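Side-chain contacts in putative histidine protein kinase (Rhodobacter sphaeroides, PDB 3KYJ), which probably relays chemoreceptor signals to the flagellar motors by autophosphorylation and phosphate transfer to CheB or CheY, and is represented here by its phosphotransfer (Hpt) domain: residues G20-A23 and L24-M27; T53-G56 and N57-L61; R69-L72 and C73-L76; D88-I91 and V92-L96; A123-D126 and Q127-K131. All blocks are in the same frame, centred on the assembly; numbering follows the deposited sequence. Where two conformers were deposited one is given.

In the fold
The five contacts are local, each lying on a single helix, so none closes more than a helical turn; along the chain they run in series, without nesting or crossing. Contact 1 sits on helix 10-35 and meets contact 2, on helix 40-60, where Leu24 packs on Phe54. Contact 2 is tied to contact 3, on helix 64-82, by the salt bridge from Lys55 to Glu74. Contact 4 opens helix 89-112, packing on contact 3 through Leu95 and Ile91 and touching Met27 of contact 1. Contact 5, on helix 122-135, covers contacts 3 and 4 through Leu72 and Lys131. Four helices thus form the bundle and the fifth lies against it.

Contact 1 (G20-A23 and L24-M27); sequences GAQA and LDAM
Leu24 N gives its proton to Gly20 O over 2.9 Å in a nearly straight bond, 167° at the hydrogen, and the same helical step is repeated from Asp25 to Ala21, Ala26 to Gln22 and Met27 to Ala23. The leucine side chain leans back on its own acceptor: with CG placed beside the backbone N (chi1 -65°), CG comes within 3.4 Å of Gly20 O, while CD1 packs on Phe54 of helix 40-60 and the side chain also touches Leu102. Asp25 turns the same way, bringing CG to 3.1 Å from Ala21 O. Its two carboxylate oxygens are acceptors like that carbonyl and gain nothing from it; the charge is met instead by a salt bridge from OD1 to Arg103. On this outer side Gln22 bends twice and carries its amide toward the aspartate; a water 2.8 Å from Asp25 OD2 also lies near the glutamine OE1, too close for that second approach to be trusted. Where helix 40-60 comes close, Ala23 and Ala26 bring just a methyl, Ala23 near Thr53 and Ala26 on Ala50, whereas Met27, fully extended, reaches Leu47 and Val51 on that helix and Ser99 on helix 89-112. An apolar face (Leu24, Met27 and the small alanines) and a polar edge (Gln22, Asp25), recurring at helical spacing, mark an amphipathic helix of the Hpt four-helix bundle.

Contact 2 (T53-G56 and N57-L61); sequences TFKG and NSRVL
Asn57 closes tightly on Thr53: its backbone N donates to Thr53 O at 2.9 Å, and its side-chain CG sits 3.2 Å from the same oxygen. The amide lies alongside the threonine, ND2 being 3.9 Å from Thr53 CG2, and its N-H is spent on Asp19 of helix 10-35. With an alanine here, Asp19 would probably lose this donor and Thr53 CG2 its flat neighbour. In one of its two conformers Ser58 also donates, from OG to Lys55 O at 2.8 Å, joining Arg59 N on that carbonyl; a short hydroxyl side chain can fold back in this way on the preceding turn. His52, the predicted phosphorylation site, directly precedes this turn; with Lys55 and Gly56 it forms the H-x-x-K-G signature of Hpt domains, where glycine adds no bulk beside the histidine. Packing is looser at the ends of Lys55 and Arg59, the latter partly exposed. The two run side by side, both bent at chi3, with Lys55 CE 3.5 Å from Arg59 NH2. A water accepts from Lys55 NZ at 3.0 Å and only weakly from Arg59 NH1. The two positive charges have separate mates on helix 64-82: Lys55 pairs with Glu74, and Arg59 NE with Glu67. At the helix end a polar side chain of another protein chain hydrogen-bonds to Arg59 O, and an aromatic side chain of that chain packs on Val60.

Contact 3 (R69-L72 and C73-L76); sequences RAHL and CEDL
Cys73, Glu74, Asp75 and Leu76 each send their backbone N-H four residues back, to Arg69, Ala70, His71 and Leu72, in an unbroken helical turn whose bonds include Asp75 N to His71 O at 2.9 Å. On its outer side the imidazole of His71 meets Asp75. The carboxylate oxygen OD1 hangs over one ring face, offset toward the rim and 3.6 Å from NE2, while the two planes stand 72° apart. His71 is put there by its first torsion (chi1 -173°), which sends the ring away from its own backbone N and lets its far end swing back over the next turn. In one conformer of Leu72, its CD2 lies 3.6 Å from Asp75 OD2. A serine at His71 would probably leave the Asp75 carboxylate with no ring beneath it and open a gap beside Lys55, on which the imidazole packs. Glu74 approaches the ring obliquely, near CD2, on the side where Asp75 lies. Its OE2 stays 4.2 Å from His71 CD2; that oxygen is paired with Lys55 in a salt bridge, and OE1 is hydrogen-bonded with ND1 of His52. Beneath, Cys73 and Leu76 face the core, packing on Leu95 and Ile91. A glutamate on the neighbouring helix that holds the ring of the predicted phosphohistidine is characteristic of the phosphorylation site in CheA Hpt domains.

Contact 4 (D88-I91 and V92-L96); sequences DGEI and VEILL
Val92 N bonds to Asp88 O at 3.2 Å and so closes the first turn of helix 89-112, for which Asp88 is the N-cap. The cap is made by the side chain. With chi1 at 73°, the carboxylate curls over the helix end, and OD1 takes the proton of Ile91 N at 2.8 Å in a good line (164°) and that of Glu90 N only weakly, the angle being sharply bent. Aspartate suits this place because its short, charged arm satisfies amides that have no carbonyl of a preceding turn, and its negative charge probably interacts favourably with the helix dipole. From Ile91 on, apolar branches take over. Ile91 and Leu95 lie side by side, CG2 of the isoleucine 3.7 Å from CD1 of the leucine, while the methyl CD1 of Ile94 slants against the aliphatic part of Glu90, 3.8 Å from its CG. The next shell steadies these groups. Lys131 of helix 122-135 bridges Asp88 OD2 and Glu90 OE1, and Arg134 adds a second cation to the glutamate, so that both carboxylates are probably kept in place. Ile91 is backed by Leu76 and Val80, Leu95 by Cys73 and Ile77, and Val92 faces Leu34 on helix 10-35. Leu95 also leans on the backbone, its CG 3.3 Å from Ile91 O.

Contact 5 (A123-D126 and Q127-K131); sequences ALMD and QLRSK
Leu124 and Leu128 meet one turn apart on helix 122-135, the fifth helix, which lies along the four-helix bundle. The two leucines stand differently. CG of Leu124 is trans to its backbone N (chi1 168°), while Leu128 folds toward its own N (chi1 -72°), and this brings Leu128 CD1 to 3.8 Å from Leu124 CG and lets the same methyl rest on Leu124 O. Leucine fits at Leu128 because its branch can both fill the turn and reach Leu72 and Ile94 of the bundle. Met125 is bent at chi2 and chi3, and its methyl CE slants across to Arg129 NH2 at 3.6 Å. Arg129, straight from CG to NE, thereby lays its guanidinium near an apolar tip, and both flank Leu72. The flexible, unbranched methionine can make the double bend that packs it beside Arg69 as well. Gln127 runs extended beyond a CG held 3.4 Å from Ala123 O, and its side chain touches Phe97. Ser130 turns OG away from its backbone N, the hydroxyl hydrogen-bonding with Arg134 NE, while its CB sits 3.3 Å from Asp126 O.

Contact 1 (G20-A23 and L24-M27)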
loop_
_atom_site.group_PDB
_atom_site.type_symbol
_atom_site.label_atom_id
_atom_site.label_comp_id
_atom_site.label_asym_id
_atom_site.label_seq_id
_atom_site.Cartn_x
_atom_site.Cartn_y
_atom_site.Cartn_z
ATOM N N GLY A 20 7.956 3.614 7.848
ATOM C CA GLY A 20 6.965 4.333 8.631
ATOM C C GLY A 20 7.431 5.723 8.988
ATOM O O GLY A 20 6.655 6.672 8.923
ATOM N N ALA A 21 8.709 5.851 9.337
ATOM C CA ALA A 21 9.248 7.164 9.667
ATOM C C ALA A 21 9.233 8.087 8.452
ATOM O O ALA A 21 8.935 9.267 8.589
ATOM C CB ALA A 21 10.657 7.048 10.221
ATOM N N GLN A 22 9.570 7.561 7.277
ATOM C CA GLN A 22 9.508 8.356 6.043
ATOM C C GLN A 22 8.081 8.814 5.755
ATOM O O GLN A 22 7.851 9.961 5.408
ATOM C CB GLN A 22 10.058 7.562 4.856
ATOM C CG GLN A 22 11.554 7.299 4.939
ATOM C CD GLN A 22 12.385 8.581 4.932
ATOM O OE1 GLN A 22 12.132 9.504 4.149
ATOM N NE2 GLN A 22 13.385 8.640 5.806
ATOM N N ALA A 23 7.114 7.918 5.915
ATOM C CA ALA A 23 5.734 8.283 5.649
ATOM C C ALA A 23 5.254 9.353 6.635
ATOM O O ALA A 23 4.610 10.328 6.237
ATOM C CB ALA A 23 4.848 7.061 5.712
ATOM N N LEU A 24 5.557 9.178 7.923
ATOM C CA LEU A 24 5.133 10.179 8.903
ATOM C C LEU A 24 5.871 11.510 8.700
ATOM O O LEU A 24 5.286 12.579 8.917
ATOM C CB LEU A 24 5.276 9.669 10.341
ATOM C CG LEU A 24 4.362 8.481 10.672
ATOM C CD1 LEU A 24 4.561 8.102 12.123
ATOM C CD2 LEU A 24 2.905 8.815 10.392
ATOM N N ASP A 25 7.126 11.463 8.248
ATOM C CA ASP A 25 7.838 12.707 7.937
ATOM C C ASP A 25 7.097 13.454 6.821
ATOM O O ASP A 25 6.979 14.676 6.863
ATOM C CB ASP A 25 9.281 12.438 7.500
ATOM C CG ASP A 25 10.215 12.111 8.670
ATOM O OD1 ASP A 25 9.832 12.307 9.849
ATOM O OD2 ASP A 25 11.343 11.661 8.392
ATOM N N ALA A 26 6.628 12.715 5.818
ATOM C CA ALA A 26 5.915 13.329 4.691
ATOM C C ALA A 26 4.549 13.864 5.146
ATOM O O ALA A 26 4.120 14.928 4.724
ATOM C CB ALA A 26 5.754 12.321 3.549
ATOM N N MET A 27 3.873 13.115 6.022
ATOM C CA MET A 27 2.603 13.550 6.573
ATOM C C MET A 27 2.771 14.866 7.337
ATOM O O MET A 27 2.066 15.857 7.075
ATOM C CB MET A 27 2.031 12.463 7.488
ATOM C CG MET A 27 0.738 12.857 8.166
ATOM S SD MET A 27 0.213 11.564 9.329
ATOM C CE MET A 27 -1.426 12.136 9.707
HETATM O O HOH W 1 12.054 11.489 5.736
#

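Contact 2 (T53-G56 and N57-L61)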
loop_
_atom_site.group_PDB
_atom_site.type_symbol
_atom_site.label_atom_id
_atom_site.label_comp_id
_atom_site.label_asym_id
_atom_site.label_seq_id
_atom_site.Cartn_x
_atom_site.Cartn_y
_atom_site.Cartn_z
ATOM N N THR A 53 0.176 4.916 2.819
ATOM C CA THR A 53 1.341 4.069 2.974
ATOM C C THR A 53 1.469 3.578 4.423
ATOM O O THR A 53 1.688 2.384 4.695
ATOM C CB THR A 53 2.600 4.846 2.582
ATOM O OG1 THR A 53 2.584 5.025 1.167
ATOM C CG2 THR A 53 3.871 4.094 2.998
ATOM N N PHE A 54 1.344 4.499 5.376
ATOM C CA PHE A 54 1.456 4.125 6.772
ATOM C C PHE A 54 0.387 3.087 7.154
ATOM O O PHE A 54 0.678 2.091 7.813
ATOM C CB PHE A 54 1.387 5.369 7.641
ATOM C CG PHE A 54 1.752 5.100 9.068
ATOM C CD1 PHE A 54 3.059 5.194 9.489
ATOM C CD2 PHE A 54 0.789 4.698 9.970
ATOM C CE1 PHE A 54 3.406 4.921 10.798
ATOM C CE2 PHE A 54 1.127 4.403 11.280
ATOM C CZ PHE A 54 2.427 4.513 11.698
ATOM N N LYS A 55 -0.836 3.310 6.693
ATOM C CA LYS A 55 -1.917 2.371 6.896
ATOM C C LYS A 55 -1.611 0.987 6.311
ATOM O O LYS A 55 -1.770 -0.035 6.987
ATOM C CB LYS A 55 -3.197 2.919 6.278
ATOM C CG LYS A 55 -4.424 2.080 6.555
ATOM C CD LYS A 55 -5.672 2.485 5.742
ATOM C CE LYS A 55 -5.572 1.967 4.319
ATOM N NZ LYS A 55 -6.862 2.109 3.582
ATOM N N GLY A 56 -1.199 0.937 5.057
ATOM C CA GLY A 56 -0.885 -0.334 4.426
ATOM C C GLY A 56 0.249 -1.084 5.104
ATOM O O GLY A 56 0.220 -2.299 5.206
ATOM N N ASN A 57 1.241 -0.344 5.584
ATOM C CA ASN A 57 2.379 -0.942 6.274
ATOM C C ASN A 57 1.912 -1.641 7.560
ATOM O O ASN A 57 2.325 -2.744 7.881
ATOM C CB ASN A 57 3.428 0.137 6.609
ATOM C CG ASN A 57 4.213 0.631 5.397
ATOM O OD1 ASN A 57 3.974 0.227 4.255
ATOM N ND2 ASN A 57 5.152 1.519 5.653
ATOM N N SER A 58 1.036 -0.969 8.301
ATOM C CA SER A 58 0.540 -1.538 9.537
ATOM C C SER A 58 -0.340 -2.751 9.249
ATOM O O SER A 58 -0.321 -3.727 10.004
ATOM C CB SER A 58 -0.215 -0.483 10.350
ATOM O OG SER A 58 -1.455 -0.101 9.757
ATOM N N ARG A 59 -1.092 -2.707 8.154
ATOM C CA ARG A 59 -1.915 -3.836 7.768
ATOM C C ARG A 59 -1.062 -5.072 7.449
ATOM O O ARG A 59 -1.442 -6.176 7.821
ATOM C CB ARG A 59 -2.814 -3.452 6.597
ATOM C CG ARG A 59 -3.714 -4.588 6.097
ATOM C CD ARG A 59 -4.528 -4.150 4.875
ATOM N NE ARG A 59 -5.397 -3.026 5.206
ATOM C CZ ARG A 59 -6.035 -2.254 4.326
ATOM N NH1 ARG A 59 -5.910 -2.467 3.018
ATOM N NH2 ARG A 59 -6.797 -1.252 4.758
ATOM N N VAL A 60 0.076 -4.898 6.767
ATOM C CA VAL A 60 0.969 -6.016 6.431
ATOM C C VAL A 60 1.321 -6.829 7.675
ATOM O O VAL A 60 1.411 -8.053 7.616
ATOM C CB VAL A 60 2.283 -5.495 5.719
ATOM C CG1 VAL A 60 3.401 -6.576 5.690
ATOM C CG2 VAL A 60 1.979 -5.072 4.316
ATOM N N LEU A 61 1.580 -6.125 8.766
ATOM C CA LEU A 61 2.020 -6.742 10.010
ATOM C C LEU A 61 0.862 -7.075 10.957
ATOM O O LEU A 61 1.116 -7.514 12.076
ATOM C CB LEU A 61 3.079 -5.873 10.704
ATOM C CG LEU A 61 4.431 -5.859 9.955
ATOM C CD1 LEU A 61 5.452 -4.910 10.540
ATOM C CD2 LEU A 61 4.991 -7.292 9.936
HETATM O O HOH W 2 -6.724 0.258 1.205
#

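Contact 3 (R69-L72 and C73-L76)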
loop_
_atom_site.group_PDB
_atom_site.type_symbol
_atom_site.label_atom_id
_atom_site.label_comp_id
_atom_site.label_asym_id
_atom_site.label_seq_id
_atom_site.Cartn_x
_atom_site.Cartn_y
_atom_site.Cartn_z
ATOM N N ARG A 69 -6.407 3.777 13.245
ATOM C CA ARG A 69 -6.175 5.225 13.420
ATOM C C ARG A 69 -5.780 5.852 12.076
ATOM O O ARG A 69 -6.282 6.911 11.691
ATOM C CB ARG A 69 -5.095 5.507 14.455
ATOM C CG ARG A 69 -5.586 5.532 15.921
ATOM C CD ARG A 69 -6.175 4.204 16.339
ATOM N NE ARG A 69 -6.524 4.199 17.753
ATOM C CZ ARG A 69 -7.475 3.428 18.285
ATOM N NH1 ARG A 69 -8.269 2.674 17.538
ATOM N NH2 ARG A 69 -7.678 3.492 19.590
ATOM N N ALA A 70 -4.870 5.198 11.356
ATOM C CA ALA A 70 -4.469 5.686 10.042
ATOM C C ALA A 70 -5.664 5.684 9.088
ATOM O O ALA A 70 -5.830 6.607 8.269
ATOM C CB ALA A 70 -3.317 4.840 9.487
ATOM N N HIS A 71 -6.529 4.674 9.196
ATOM C CA HIS A 71 -7.666 4.570 8.307
ATOM C C HIS A 71 -8.610 5.750 8.492
ATOM O O HIS A 71 -9.115 6.308 7.523
ATOM C CB HIS A 71 -8.401 3.226 8.470
ATOM C CG HIS A 71 -9.467 3.021 7.445
ATOM N ND1 HIS A 71 -10.799 2.897 7.765
ATOM C CD2 HIS A 71 -9.405 3.032 6.091
ATOM C CE1 HIS A 71 -11.507 2.774 6.655
ATOM N NE2 HIS A 71 -10.682 2.839 5.625
ATOM N N LEU A 72 -8.893 6.115 9.735
ATOM C CA LEU A 72 -9.806 7.230 9.933
ATOM C C LEU A 72 -9.186 8.538 9.449
ATOM O O LEU A 72 -9.897 9.388 8.902
ATOM C CB LEU A 72 -10.246 7.359 11.383
ATOM C CG LEU A 72 -11.399 6.460 11.815
ATOM C CD1 LEU A 72 -12.077 7.086 13.031
ATOM C CD2 LEU A 72 -12.435 6.203 10.738
ATOM N N CYS A 73 -7.873 8.707 9.622
ATOM C CA CYS A 73 -7.191 9.864 9.032
ATOM C C CYS A 73 -7.414 9.889 7.524
ATOM O O CYS A 73 -7.727 10.933 6.948
ATOM C CB CYS A 73 -5.698 9.846 9.338
ATOM S SG CYS A 73 -5.259 10.123 11.044
ATOM N N GLU A 74 -7.267 8.733 6.881
ATOM C CA GLU A 74 -7.391 8.631 5.430
ATOM C C GLU A 74 -8.794 8.983 4.993
ATOM O O GLU A 74 -8.976 9.670 3.976
ATOM C CB GLU A 74 -7.017 7.217 4.959
ATOM C CG GLU A 74 -6.895 7.069 3.454
ATOM C CD GLU A 74 -6.706 5.627 3.049
ATOM O OE1 GLU A 74 -5.555 5.173 3.029
ATOM O OE2 GLU A 74 -7.707 4.947 2.771
ATOM N N ASP A 75 -9.795 8.548 5.764
ATOM C CA ASP A 75 -11.178 8.893 5.460
ATOM C C ASP A 75 -11.371 10.413 5.458
ATOM O O ASP A 75 -12.031 10.966 4.561
ATOM C CB ASP A 75 -12.135 8.302 6.492
ATOM C CG ASP A 75 -12.375 6.807 6.309
ATOM O OD1 ASP A 75 -11.922 6.194 5.314
ATOM O OD2 ASP A 75 -13.032 6.252 7.201
ATOM N N LEU A 76 -10.810 11.097 6.460
ATOM C CA LEU A 76 -10.997 12.548 6.580
ATOM C C LEU A 76 -10.310 13.253 5.407
ATOM O O LEU A 76 -10.881 14.160 4.770
ATOM C CB LEU A 76 -10.440 13.046 7.918
ATOM C CG LEU A 76 -10.532 14.551 8.166
ATOM C CD1 LEU A 76 -11.958 15.070 7.979
ATOM C CD2 LEU A 76 -10.017 14.852 9.560
#

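Contact 4 (D88-I91 and V92-L96)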
loop_
_atom_site.group_PDB
_atom_site.type_symbol
_atom_site.label_atom_id
_atom_site.label_comp_id
_atom_site.label_asym_id
_atom_site.label_seq_id
_atom_site.Cartn_x
_atom_site.Cartn_y
_atom_site.Cartn_z
ATOM N N ASP A 88 -9.739 22.745 6.096
ATOM C CA ASP A 88 -9.769 23.849 7.042
ATOM C C ASP A 88 -8.762 23.676 8.172
ATOM O O ASP A 88 -8.106 22.629 8.299
ATOM C CB ASP A 88 -11.201 24.096 7.563
ATOM C CG ASP A 88 -11.692 23.028 8.533
ATOM O OD1 ASP A 88 -10.891 22.460 9.300
ATOM O OD2 ASP A 88 -12.916 22.779 8.523
ATOM N N GLY A 89 -8.636 24.710 8.985
ATOM C CA GLY A 89 -7.629 24.760 10.016
ATOM C C GLY A 89 -7.829 23.655 11.043
ATOM O O GLY A 89 -6.862 23.168 11.613
ATOM N N GLU A 90 -9.079 23.265 11.259
ATOM C CA GLU A 90 -9.366 22.228 12.231
ATOM C C GLU A 90 -8.874 20.864 11.729
ATOM O O GLU A 90 -8.323 20.052 12.500
ATOM C CB GLU A 90 -10.855 22.162 12.572
ATOM C CG GLU A 90 -11.135 21.137 13.673
ATOM C CD GLU A 90 -12.582 21.121 14.120
ATOM O OE1 GLU A 90 -13.451 21.651 13.398
ATOM O OE2 GLU A 90 -12.849 20.550 15.194
ATOM N N ILE A 91 -9.119 20.582 10.457
ATOM C CA ILE A 91 -8.613 19.335 9.872
ATOM C C ILE A 91 -7.103 19.271 10.022
ATOM O O ILE A 91 -6.547 18.227 10.417
ATOM C CB ILE A 91 -9.040 19.174 8.405
ATOM C CG1 ILE A 91 -10.564 19.062 8.305
ATOM C CG2 ILE A 91 -8.331 17.984 7.787
ATOM C CD1 ILE A 91 -11.145 18.748 6.921
ATOM N N VAL A 92 -6.420 20.363 9.697
ATOM C CA VAL A 92 -4.966 20.380 9.762
ATOM C C VAL A 92 -4.504 20.097 11.189
ATOM O O VAL A 92 -3.596 19.313 11.423
ATOM C CB VAL A 92 -4.383 21.700 9.204
ATOM C CG1 VAL A 92 -2.895 21.786 9.480
ATOM C CG2 VAL A 92 -4.683 21.798 7.712
ATOM N N GLU A 93 -5.189 20.714 12.145
ATOM C CA GLU A 93 -4.879 20.561 13.559
ATOM C C GLU A 93 -5.027 19.109 14.052
ATOM O O GLU A 93 -4.143 18.563 14.724
ATOM C CB GLU A 93 -5.836 21.463 14.352
ATOM C CG GLU A 93 -5.814 21.325 15.841
ATOM C CD GLU A 93 -6.843 22.235 16.493
ATOM O OE1 GLU A 93 -6.968 23.408 16.065
ATOM O OE2 GLU A 93 -7.527 21.772 17.430
ATOM N N ILE A 94 -6.170 18.518 13.738
ATOM C CA ILE A 94 -6.474 17.148 14.149
ATOM C C ILE A 94 -5.443 16.198 13.516
ATOM O O ILE A 94 -4.956 15.264 14.163
ATOM C CB ILE A 94 -7.893 16.731 13.758
ATOM C CG1 ILE A 94 -8.920 17.549 14.558
ATOM C CG2 ILE A 94 -8.111 15.242 14.013
ATOM C CD1 ILE A 94 -10.324 17.442 14.012
ATOM N N LEU A 95 -5.074 16.446 12.267
ATOM C CA LEU A 95 -4.128 15.555 11.600
ATOM C C LEU A 95 -2.702 15.733 12.120
ATOM O O LEU A 95 -1.940 14.764 12.123
ATOM C CB LEU A 95 -4.195 15.695 10.091
ATOM C CG LEU A 95 -5.502 15.246 9.444
ATOM C CD1 LEU A 95 -5.554 15.597 7.954
ATOM C CD2 LEU A 95 -5.688 13.733 9.652
ATOM N N LEU A 96 -2.329 16.943 12.548
ATOM C CA LEU A 96 -1.043 17.140 13.208
ATOM C C LEU A 96 -0.997 16.330 14.523
ATOM O O LEU A 96 -0.007 15.672 14.813
ATOM C CB LEU A 96 -0.744 18.621 13.485
ATOM C CG LEU A 96 -0.115 19.334 12.293
ATOM C CD1 LEU A 96 -0.096 20.843 12.552
ATOM C CD2 LEU A 96 1.281 18.802 12.036
#

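Contact 5 (A123-D126 and Q127-K131)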
loop_
_atom_site.group_PDB
_atom_site.type_symbol
_atom_site.label_atom_id
_atom_site.label_comp_id
_atom_site.label_asym_id
_atom_site.label_seq_id
_atom_site.Cartn_x
_atom_site.Cartn_y
_atom_site.Cartn_z
ATOM N N ALA A 123 -8.998 9.295 22.374
ATOM C CA ALA A 123 -9.375 10.705 22.201
ATOM C C ALA A 123 -9.213 11.149 20.747
ATOM O O ALA A 123 -10.073 11.827 20.189
ATOM C CB ALA A 123 -8.545 11.593 23.117
ATOM N N LEU A 124 -8.112 10.741 20.135
ATOM C CA LEU A 124 -7.881 11.060 18.740
ATOM C C LEU A 124 -8.999 10.473 17.902
ATOM O O LEU A 124 -9.497 11.123 16.981
ATOM C CB LEU A 124 -6.536 10.507 18.284
ATOM C CG LEU A 124 -6.329 10.531 16.763
ATOM C CD1 LEU A 124 -6.301 11.966 16.215
ATOM C CD2 LEU A 124 -5.048 9.793 16.398
ATOM N N MET A 125 -9.390 9.230 18.192
ATOM C CA MET A 125 -10.430 8.604 17.407
ATOM C C MET A 125 -11.730 9.411 17.530
ATOM O O MET A 125 -12.423 9.640 16.559
ATOM C CB MET A 125 -10.629 7.137 17.816
ATOM C CG MET A 125 -9.423 6.226 17.469
ATOM S SD MET A 125 -9.174 6.081 15.692
ATOM C CE MET A 125 -10.465 4.899 15.288
ATOM N N ASP A 126 -12.076 9.816 18.746
ATOM C CA ASP A 126 -13.280 10.621 18.908
ATOM C C ASP A 126 -13.223 11.918 18.094
ATOM O O ASP A 126 -14.218 12.312 17.485
ATOM C CB ASP A 126 -13.507 10.962 20.384
ATOM C CG ASP A 126 -14.124 9.824 21.182
ATOM O OD1 ASP A 126 -14.613 8.827 20.590
ATOM O OD2 ASP A 126 -14.153 9.952 22.425
ATOM N N GLN A 127 -12.055 12.562 18.070
ATOM C CA GLN A 127 -11.905 13.839 17.354
ATOM C C GLN A 127 -12.047 13.625 15.860
ATOM O O GLN A 127 -12.693 14.384 15.163
ATOM C CB GLN A 127 -10.551 14.468 17.665
ATOM C CG GLN A 127 -10.420 14.988 19.087
ATOM C CD GLN A 127 -9.035 15.514 19.398
ATOM O OE1 GLN A 127 -8.336 16.012 18.517
ATOM N NE2 GLN A 127 -8.631 15.408 20.659
ATOM N N LEU A 128 -11.427 12.572 15.357
ATOM C CA LEU A 128 -11.569 12.268 13.946
ATOM C C LEU A 128 -13.028 11.974 13.606
ATOM O O LEU A 128 -13.554 12.503 12.626
ATOM C CB LEU A 128 -10.681 11.093 13.553
ATOM C CG LEU A 128 -9.183 11.376 13.516
ATOM C CD1 LEU A 128 -8.419 10.075 13.592
ATOM C CD2 LEU A 128 -8.750 12.141 12.241
ATOM N N ARG A 129 -13.709 11.160 14.428
ATOM C CA ARG A 129 -15.074 10.792 14.099
ATOM C C ARG A 129 -15.977 12.029 14.128
ATOM O O ARG A 129 -16.873 12.146 13.308
ATOM C CB ARG A 129 -15.621 9.732 15.070
ATOM C CG ARG A 129 -14.983 8.374 14.918
ATOM C CD ARG A 129 -15.800 7.292 15.684
ATOM N NE ARG A 129 -15.034 6.055 15.920
ATOM C CZ ARG A 129 -14.711 5.191 14.962
ATOM N NH1 ARG A 129 -15.064 5.408 13.699
ATOM N NH2 ARG A 129 -14.023 4.108 15.259
ATOM N N SER A 130 -15.724 12.924 15.083
ATOM C CA SER A 130 -16.496 14.160 15.228
ATOM C C SER A 130 -16.311 15.072 14.010
ATOM O O SER A 130 -17.289 15.548 13.452
ATOM C CB SER A 130 -16.047 14.919 16.476
ATOM O OG SER A 130 -16.622 16.226 16.482
ATOM N N LYS A 131 -15.062 15.319 13.613
ATOM C CA LYS A 131 -14.805 16.171 12.457
ATOM C C LYS A 131 -15.395 15.533 11.198
ATOM O O LYS A 131 -16.025 16.205 10.404
ATOM C CB LYS A 131 -13.325 16.462 12.294
ATOM C CG LYS A 131 -13.041 17.471 11.175
ATOM C CD LYS A 131 -13.811 18.765 11.359
ATOM C CE LYS A 131 -13.186 19.856 10.481
ATOM N NZ LYS A 131 -13.983 21.119 10.506
#